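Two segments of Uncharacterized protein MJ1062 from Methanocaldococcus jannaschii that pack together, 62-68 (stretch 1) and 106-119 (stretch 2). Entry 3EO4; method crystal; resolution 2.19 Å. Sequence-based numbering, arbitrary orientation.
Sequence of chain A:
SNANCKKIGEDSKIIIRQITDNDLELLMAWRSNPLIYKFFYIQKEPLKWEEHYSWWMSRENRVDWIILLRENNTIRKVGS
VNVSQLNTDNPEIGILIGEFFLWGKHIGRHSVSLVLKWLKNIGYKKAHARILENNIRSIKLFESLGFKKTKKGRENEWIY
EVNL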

# COMPACT_ATOMS: atom_id res chain seq x y z
N ARG A 62 -10.05 -20.74 -3.21
CA ARG A 62 -10.33 -19.39 -2.76
C ARG A 62 -10.52 -18.47 -3.94
O ARG A 62 -10.12 -18.78 -5.06
CB ARG A 62 -9.23 -18.85 -1.85
CG ARG A 62 -7.84 -18.74 -2.47
CD ARG A 62 -6.83 -18.20 -1.44
NE ARG A 62 -7.05 -16.79 -1.06
CZ ARG A 62 -6.95 -16.32 0.19
NH1 ARG A 62 -6.69 -17.15 1.19
NH2 ARG A 62 -7.13 -15.03 0.45
N VAL A 63 -11.17 -17.35 -3.68
CA VAL A 63 -11.32 -16.28 -4.63
C VAL A 63 -10.94 -15.00 -3.87
O VAL A 63 -11.31 -14.86 -2.69
CB VAL A 63 -12.77 -16.19 -5.13
CG1 VAL A 63 -13.01 -14.86 -5.91
CG2 VAL A 63 -13.14 -17.40 -5.98
N ASP A 64 -10.18 -14.12 -4.52
CA ASP A 64 -9.86 -12.82 -3.95
C ASP A 64 -10.35 -11.71 -4.86
O ASP A 64 -10.23 -11.78 -6.09
CB ASP A 64 -8.35 -12.67 -3.79
CG ASP A 64 -7.78 -13.64 -2.78
OD1 ASP A 64 -7.58 -13.23 -1.62
OD2 ASP A 64 -7.54 -14.81 -3.17
N TRP A 65 -10.94 -10.68 -4.25
CA TRP A 65 -11.41 -9.52 -5.01
C TRP A 65 -10.69 -8.27 -4.50
O TRP A 65 -10.25 -8.20 -3.36
CB TRP A 65 -12.91 -9.29 -4.83
CG TRP A 65 -13.88 -10.30 -5.37
CD1 TRP A 65 -14.55 -10.25 -6.57
CD2 TRP A 65 -14.40 -11.47 -4.68
NE1 TRP A 65 -15.41 -11.32 -6.69
CE2 TRP A 65 -15.34 -12.08 -5.55
CE3 TRP A 65 -14.14 -12.06 -3.44
CZ2 TRP A 65 -16.03 -13.27 -5.21
CZ3 TRP A 65 -14.83 -13.25 -3.09
CH2 TRP A 65 -15.76 -13.83 -3.98
N ILE A 66 -10.57 -7.29 -5.38
CA ILE A 66 -10.25 -5.94 -5.02
C ILE A 66 -11.59 -5.21 -4.84
O ILE A 66 -12.51 -5.38 -5.65
CB ILE A 66 -9.47 -5.22 -6.17
CG1 ILE A 66 -8.21 -6.01 -6.54
CG2 ILE A 66 -9.10 -3.81 -5.79
CD1 ILE A 66 -7.24 -6.18 -5.35
N ILE A 67 -11.66 -4.38 -3.81
CA ILE A 67 -12.82 -3.53 -3.54
C ILE A 67 -12.60 -2.16 -4.20
O ILE A 67 -11.62 -1.49 -3.93
CB ILE A 67 -13.01 -3.34 -2.03
CG1 ILE A 67 -13.08 -4.70 -1.31
CG2 ILE A 67 -14.22 -2.44 -1.77
CD1 ILE A 67 -12.94 -4.61 0.21
N LEU A 68 -13.52 -1.77 -5.06
CA LEU A 68 -13.43 -0.51 -5.75
C LEU A 68 -14.45 0.44 -5.17
O LEU A 68 -15.58 0.06 -4.94
CB LEU A 68 -13.74 -0.75 -7.21
CG LEU A 68 -12.66 -1.16 -8.22
CD1 LEU A 68 -11.44 -1.82 -7.64
CD2 LEU A 68 -13.28 -1.97 -9.38
N HIS A 106 -18.97 1.60 6.41
CA HIS A 106 -19.76 0.49 5.89
C HIS A 106 -19.23 -0.14 4.61
O HIS A 106 -19.86 -1.02 4.04
CB HIS A 106 -21.22 0.90 5.66
CG HIS A 106 -21.97 1.21 6.91
ND1 HIS A 106 -21.45 2.00 7.92
CD2 HIS A 106 -23.22 0.88 7.31
CE1 HIS A 106 -22.34 2.13 8.88
NE2 HIS A 106 -23.43 1.46 8.54
N ILE A 107 -18.06 0.30 4.15
CA ILE A 107 -17.49 -0.27 2.94
C ILE A 107 -17.20 -1.75 3.11
O ILE A 107 -17.50 -2.55 2.21
CB ILE A 107 -16.24 0.49 2.50
CG1 ILE A 107 -16.69 1.82 1.89
CG2 ILE A 107 -15.46 -0.31 1.47
CD1 ILE A 107 -15.91 3.01 2.33
N GLY A 108 -16.64 -2.11 4.26
CA GLY A 108 -16.29 -3.51 4.50
C GLY A 108 -17.55 -4.34 4.59
O GLY A 108 -17.65 -5.43 4.04
N ARG A 109 -18.53 -3.79 5.30
CA ARG A 109 -19.82 -4.44 5.46
C ARG A 109 -20.46 -4.75 4.10
O ARG A 109 -20.85 -5.89 3.86
CB ARG A 109 -20.71 -3.53 6.30
CG ARG A 109 -22.03 -4.12 6.63
CD ARG A 109 -22.95 -3.11 7.27
NE ARG A 109 -24.19 -3.80 7.62
CZ ARG A 109 -25.32 -3.74 6.92
NH1 ARG A 109 -25.41 -2.97 5.83
NH2 ARG A 109 -26.37 -4.44 7.34
N HIS A 110 -20.58 -3.74 3.24
CA HIS A 110 -21.16 -3.92 1.91
C HIS A 110 -20.37 -4.89 1.04
O HIS A 110 -20.93 -5.62 0.26
CB HIS A 110 -21.26 -2.58 1.19
CG HIS A 110 -22.32 -1.69 1.74
ND1 HIS A 110 -22.39 -1.34 3.08
CD2 HIS A 110 -23.36 -1.06 1.14
CE1 HIS A 110 -23.43 -0.55 3.28
NE2 HIS A 110 -24.04 -0.36 2.12
N SER A 111 -19.05 -4.87 1.17
CA SER A 111 -18.20 -5.78 0.39
C SER A 111 -18.44 -7.22 0.82
O SER A 111 -18.62 -8.11 -0.03
CB SER A 111 -16.71 -5.47 0.58
OG SER A 111 -16.39 -4.19 0.09
N VAL A 112 -18.45 -7.45 2.13
CA VAL A 112 -18.72 -8.79 2.63
C VAL A 112 -20.11 -9.26 2.18
O VAL A 112 -20.26 -10.38 1.70
CB VAL A 112 -18.50 -8.90 4.15
CG1 VAL A 112 -19.03 -10.23 4.67
CG2 VAL A 112 -17.00 -8.72 4.49
N SER A 113 -21.12 -8.40 2.27
CA SER A 113 -22.45 -8.83 1.86
C SER A 113 -22.53 -9.19 0.37
O SER A 113 -23.25 -10.13 -0.00
CB SER A 113 -23.52 -7.83 2.25
OG SER A 113 -23.48 -6.78 1.34
N LEU A 114 -21.78 -8.46 -0.48
CA LEU A 114 -21.62 -8.87 -1.89
C LEU A 114 -21.07 -10.32 -2.02
O LEU A 114 -21.56 -11.10 -2.81
CB LEU A 114 -20.74 -7.86 -2.66
CG LEU A 114 -21.34 -6.49 -3.06
CD1 LEU A 114 -20.28 -5.57 -3.67
CD2 LEU A 114 -22.52 -6.64 -4.05
N VAL A 115 -20.05 -10.65 -1.25
CA VAL A 115 -19.49 -12.01 -1.25
C VAL A 115 -20.52 -13.05 -0.75
O VAL A 115 -20.67 -14.09 -1.38
CB VAL A 115 -18.17 -12.08 -0.44
CG1 VAL A 115 -17.70 -13.51 -0.28
CG2 VAL A 115 -17.09 -11.26 -1.14
N LEU A 116 -21.24 -12.76 0.34
CA LEU A 116 -22.29 -13.63 0.84
C LEU A 116 -23.38 -13.92 -0.19
O LEU A 116 -23.88 -15.05 -0.26
CB LEU A 116 -22.92 -13.10 2.14
CG LEU A 116 -21.96 -12.84 3.31
CD1 LEU A 116 -22.70 -12.13 4.42
CD2 LEU A 116 -21.27 -14.10 3.84
N LYS A 117 -23.75 -12.91 -0.97
CA LYS A 117 -24.77 -13.09 -1.99
C LYS A 117 -24.25 -14.04 -3.08
O LYS A 117 -24.98 -14.91 -3.56
CB LYS A 117 -25.20 -11.75 -2.59
CG LYS A 117 -26.54 -11.78 -3.33
CD LYS A 117 -27.73 -11.76 -2.32
CE LYS A 117 -28.90 -12.70 -2.72
NZ LYS A 117 -29.62 -12.26 -3.95
N TRP A 118 -22.99 -13.88 -3.47
CA TRP A 118 -22.40 -14.73 -4.50
C TRP A 118 -22.34 -16.17 -4.00
O TRP A 118 -22.72 -17.08 -4.72
CB TRP A 118 -21.00 -14.23 -4.83
CG TRP A 118 -20.23 -15.12 -5.78
CD1 TRP A 118 -20.40 -15.21 -7.13
CD2 TRP A 118 -19.16 -16.04 -5.45
NE1 TRP A 118 -19.52 -16.14 -7.66
CE2 TRP A 118 -18.74 -16.64 -6.66
CE3 TRP A 118 -18.55 -16.42 -4.26
CZ2 TRP A 118 -17.71 -17.59 -6.70
CZ3 TRP A 118 -17.52 -17.36 -4.30
CH2 TRP A 118 -17.11 -17.94 -5.51
N LEU A 119 -21.89 -16.38 -2.77
CA LEU A 119 -21.86 -17.73 -2.14
C LEU A 119 -23.22 -18.43 -2.09
O LEU A 119 -23.35 -19.62 -2.45
CB LEU A 119 -21.31 -17.65 -0.72
CG LEU A 119 -19.85 -17.28 -0.57
CD1 LEU A 119 -19.58 -17.02 0.91
CD2 LEU A 119 -18.95 -18.44 -1.12

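The strand of stretch 1 lies against the helix of stretch 2 with axes 10.1 Å apart at closest approach and N-to-C directions at 134°, and side chains alone join them: no hydrogen bond crosses, and the 288 Å² buried between the two is mostly apolar. Alternation along the strand sends Val63, Trp65 and Ile67 toward the helix, while Asp64 makes no contact with it and instead forms a salt bridge with Arg62 (Arg62 NH2 to Asp64 OD1, 2.8 Å).

Trp65 has the largest share, 74 Å². With chi1 at -66° (m), its indole spans the gap at a point where the backbones stand well apart, the CA atoms of Trp65 and Val115 being 9.3 Å from each other. Val115, whose CA-to-CB bond points sideways, lays CG2 over one face of this ring, 4.0 Å from the centroid of the six-membered ring in a CH-pi contact; Val115 CG2 to Trp65 CZ3 is 3.6 Å. The edge of the same indole meets the face of Trp118, with planes at 82°, six-membered centroids 5.4 Å apart and Trp65 CH2 3.8 Å from Trp118 CE3. Trp118 (chi1 174°, t), partly exposed, also reaches Val63, where Trp118 CH2 lies 4.0 Å from Val63 CG2. One broad ring thus serves two strand residues.

Ile67, covering 56 Å², packs where the chains come closer, its CA 7.0 Å from the CA of Ser111. Its CG2 touches Ile107 CG2 at 4.1 Å and Ser111 OG at 3.4 Å. The small Ser111 side chain suits this narrow spot, and its hydroxyl is satisfied within the helix by donating from Ser111 OG to Ile107 O (2.9 Å), so a polar group can sit buried against a methyl. Ile107, Ser111, Val115 and Trp118 recur every three or four residues, forming one helical stripe facing the strand.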